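Local coordinates for alkaline serine protease (Thermobifida fusca, PDB 2PFE), which probably cleaves peptide bonds as a secreted serine endopeptidase of the peptidase S1 family, related to alpha-lytic protease, at residues T131-E136 / G142-G147. Numbering follows the deposited sequence. Where two conformers were deposited one is given.
With AES (4-(2-aminoethyl)benzenesulfonyl fluoride), chain D.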
ATOM      1  N   THR A 131       0.485  11.542  -7.699  1.00  3.24           N
ATOM      2  CA  THR A 131       0.810  12.530  -6.673  1.00  3.33           C
ATOM      3  C   THR A 131       2.211  13.088  -6.873  1.00  3.16           C
ATOM      4  O   THR A 131       3.031  12.507  -7.579  1.00  3.48           O
ATOM      5  CB  THR A 131       0.751  11.950  -5.232  1.00  3.87           C
ATOM      6  OG1 THR A 131       1.998  11.322  -4.898  1.00  5.89           O
ATOM      7  CG2 THR A 131      -0.396  10.930  -5.063  1.00  4.95           C
ATOM      8  N   THR A 132       2.489  14.185  -6.178  1.00  3.33           N
ATOM      9  CA  THR A 132       3.813  14.766  -6.181  1.00  3.95           C
ATOM     10  C   THR A 132       4.757  14.213  -5.110  1.00  4.64           C
ATOM     11  O   THR A 132       5.881  14.702  -5.016  1.00  4.81           O
ATOM     12  CB  THR A 132       3.742  16.270  -5.948  1.00  3.73           C
ATOM     13  OG1 THR A 132       3.152  16.510  -4.655  1.00  4.02           O
ATOM     14  CG2 THR A 132       2.962  16.988  -7.082  1.00  4.84           C
ATOM     15  N   ALA A 133       4.325  13.228  -4.302  1.00  4.66           N
ATOM     16  CA  ALA A 133       5.221  12.597  -3.342  1.00  5.27           C
ATOM     17  C   ALA A 133       6.251  11.712  -4.025  1.00  5.51           C
ATOM     18  O   ALA A 133       5.985  11.200  -5.110  1.00  5.44           O
ATOM     19  CB  ALA A 133       4.415  11.781  -2.340  1.00  4.45           C
ATOM     20  N   CYS A 134       7.418  11.542  -3.401  0.90  5.20           N
ATOM     21  CA  CYS A 134       8.459  10.669  -3.952  0.90  5.83           C
ATOM     22  C   CYS A 134       8.388   9.275  -3.329  0.90  5.41           C
ATOM     23  O   CYS A 134       7.792   9.094  -2.267  0.90  5.66           O
ATOM     24  CB  CYS A 134       9.838  11.268  -3.700  0.90  6.57           C
ATOM     25  SG  CYS A 134      10.233  11.417  -1.901  0.90  8.39           S
ATOM     26  N   ALA A 135       9.021   8.303  -3.983  1.00  4.88           N
ATOM     27  CA  ALA A 135       9.126   6.946  -3.455  1.00  5.30           C
ATOM     28  C   ALA A 135      10.335   6.286  -4.080  1.00  4.76           C
ATOM     29  O   ALA A 135      10.830   6.741  -5.124  1.00  5.99           O
ATOM     30  CB  ALA A 135       7.864   6.118  -3.767  1.00  4.97           C
ATOM     31  N   GLU A 136      10.762   5.180  -3.477  1.00  4.34           N
ATOM     32  CA  GLU A 136      11.861   4.375  -4.005  1.00  4.04           C
ATOM     33  C   GLU A 136      11.548   2.889  -3.866  1.00  4.04           C
ATOM     34  O   GLU A 136      10.630   2.494  -3.128  1.00  3.81           O
ATOM     35  CB  GLU A 136      13.169   4.721  -3.286  1.00  2.87           C
ATOM     36  CG  GLU A 136      13.614   6.155  -3.499  1.00  4.85           C
ATOM     37  CD  GLU A 136      14.810   6.517  -2.674  1.00  7.11           C
ATOM     38  OE1 GLU A 136      15.458   5.578  -2.143  1.00  6.24           O
ATOM     39  OE2 GLU A 136      15.102   7.738  -2.560  1.00  6.79           O
ATOM     40  N   GLY A 142       2.989   0.256   0.186  1.00  2.83           N
ATOM     41  CA  GLY A 142       2.810   1.007   1.418  1.00  4.36           C
ATOM     42  C   GLY A 142       1.603   1.923   1.377  1.00  3.82           C
ATOM     43  O   GLY A 142       1.118   2.288   0.313  1.00  3.98           O
ATOM     44  N   PRO A 143       1.125   2.330   2.549  1.00  3.72           N
ATOM     45  CA  PRO A 143      -0.129   3.062   2.663  1.00  3.28           C
ATOM     46  C   PRO A 143      -0.015   4.548   2.357  1.00  3.38           C
ATOM     47  O   PRO A 143       1.044   5.165   2.589  1.00  3.85           O
ATOM     48  CB  PRO A 143      -0.468   2.899   4.148  1.00  4.24           C
ATOM     49  CG  PRO A 143       0.897   2.881   4.838  1.00  3.95           C
ATOM     50  CD  PRO A 143       1.735   2.056   3.865  1.00  3.18           C
ATOM     51  N   TRP A 144      -1.140   5.112   1.932  1.00  3.70           N
ATOM     52  CA  TRP A 144      -1.314   6.549   1.716  1.00  3.33           C
ATOM     53  C   TRP A 144      -2.433   7.005   2.620  1.00  3.52           C
ATOM     54  O   TRP A 144      -3.482   6.345   2.686  1.00  3.60           O
ATOM     55  CB  TRP A 144      -1.703   6.826   0.253  1.00  3.34           C
ATOM     56  CG  TRP A 144      -0.585   6.515  -0.682  1.00  3.40           C
ATOM     57  CD1 TRP A 144      -0.120   5.279  -1.008  1.00  4.11           C
ATOM     58  CD2 TRP A 144       0.254   7.461  -1.397  1.00  2.86           C
ATOM     59  NE1 TRP A 144       0.956   5.380  -1.865  1.00  4.17           N
ATOM     60  CE2 TRP A 144       1.208   6.703  -2.119  1.00  3.51           C
ATOM     61  CE3 TRP A 144       0.303   8.866  -1.469  1.00  2.99           C
ATOM     62  CZ2 TRP A 144       2.173   7.285  -2.943  1.00  3.73           C
ATOM     63  CZ3 TRP A 144       1.299   9.459  -2.268  1.00  3.84           C
ATOM     64  CH2 TRP A 144       2.213   8.657  -3.002  1.00  4.22           C
ATOM     65  N   LEU A 145      -2.199   8.116   3.307  1.00  3.75           N
ATOM     66  CA  LEU A 145      -3.153   8.710   4.242  1.00  4.02           C
ATOM     67  C   LEU A 145      -3.358  10.184   3.961  1.00  3.88           C
ATOM     68  O   LEU A 145      -2.398  10.930   3.661  1.00  4.49           O
ATOM     69  CB  LEU A 145      -2.671   8.562   5.697  1.00  4.51           C
ATOM     70  CG  LEU A 145      -2.678   7.173   6.329  1.00  4.91           C
ATOM     71  CD1 LEU A 145      -1.830   7.209   7.597  1.00  6.38           C
ATOM     72  CD2 LEU A 145      -4.085   6.714   6.606  1.00  8.05           C
ATOM     73  N   THR A 146      -4.612  10.598   4.024  1.00  3.79           N
ATOM     74  CA  THR A 146      -4.921  12.010   4.170  1.00  4.50           C
ATOM     75  C   THR A 146      -5.532  12.116   5.554  1.00  4.05           C
ATOM     76  O   THR A 146      -6.657  11.648   5.787  1.00  4.43           O
ATOM     77  CB  THR A 146      -5.876  12.514   3.077  1.00  4.58           C
ATOM     78  OG1 THR A 146      -5.242  12.338   1.801  1.00  4.46           O
ATOM     79  CG2 THR A 146      -6.190  13.997   3.295  1.00  3.80           C
ATOM     80  N   GLY A 147      -4.783  12.711   6.481  1.00  4.85           N
ATOM     81  CA  GLY A 147      -5.155  12.666   7.907  1.00  4.35           C
ATOM     82  C   GLY A 147      -5.226  11.222   8.376  1.00  4.49           C
ATOM     83  O   GLY A 147      -4.273  10.461   8.196  1.00  5.16           O
TER
HETATM   84  C3  AES D1002      10.272   2.387  -7.652  1.00 19.87           C
HETATM   85  C2  AES D1002       9.346   1.534  -7.042  1.00 20.34           C
HETATM   86  C1  AES D1002       8.233   2.080  -6.402  1.00 19.84           C
HETATM   87  S   AES D1002       7.020   1.103  -5.572  1.00 18.07           S
HETATM   88  O1S AES D1002       5.660   1.168  -6.198  1.00 15.69           O
HETATM   89  O2S AES D1002       6.977   2.076  -4.074  1.00 20.38           O
HETATM   90  C6  AES D1002       8.065   3.463  -6.348  1.00 19.69           C
HETATM   91  C5  AES D1002       8.982   4.310  -6.959  1.00 19.73           C
HETATM   92  C4  AES D1002      10.093   3.782  -7.608  1.00 20.15           C
HETATM   93  C7  AES D1002      11.055   4.772  -8.251  1.00 21.57           C
HETATM   94  C8  AES D1002      11.900   4.146  -9.359  1.00 23.83           C
HETATM   95  N8  AES D1002      12.254   5.140 -10.354  1.00 26.10           N
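Ala133 and Trp144 mark the nearest backbone approach, yet their CA atoms stand 10.2 Å apart and no hydrogen bond joins 131-136 to 142-147, so side chains alone make the contact. The span is bridged by the indole of Trp144, whose CG lies anti to the carbonyl carbon (chi1 -68°), sending the six-membered ring across the barrel interior. Its outer carbons CZ3 and CH2 do the touching. Thr131, approaching from the opposite direction, sets OG1 obliquely to the ring, 3.3 Å from Trp144 CH2, with its methyl CG2 3.6 Å from Trp144 CZ3. Beside it, Ala133 CB packs 3.9 Å from Trp144 CH2, also obliquely. The hydroxyl has polar work as well: Ala133 N donates to Thr131 OG1 at 3.1 Å with an N-H...O angle of 147°, which defines an ST turn and ties together the two residues that meet the indole. Replacing Thr131 by an alanine would probably open a gap beside Trp144 CZ3 and deprive Ala133 N of its ST-turn acceptor. At the far end of the indole, NE1 hydrogen-bonds to OG1 of Thr154, a residue of the inhibitor pocket. Further along 131-136, Ala135 CB sits 3.7 Å from AES C6, so the loop that begins against the tryptophan continues as pocket wall. The contact is thus buried in the C-terminal barrel of the chymotrypsin-like fold: strand 164-171 contributes Phe169, whose ring meets the indole at about 35°, and Thr167, while Val97 and Arg99 of strand 96-101 also touch Trp144.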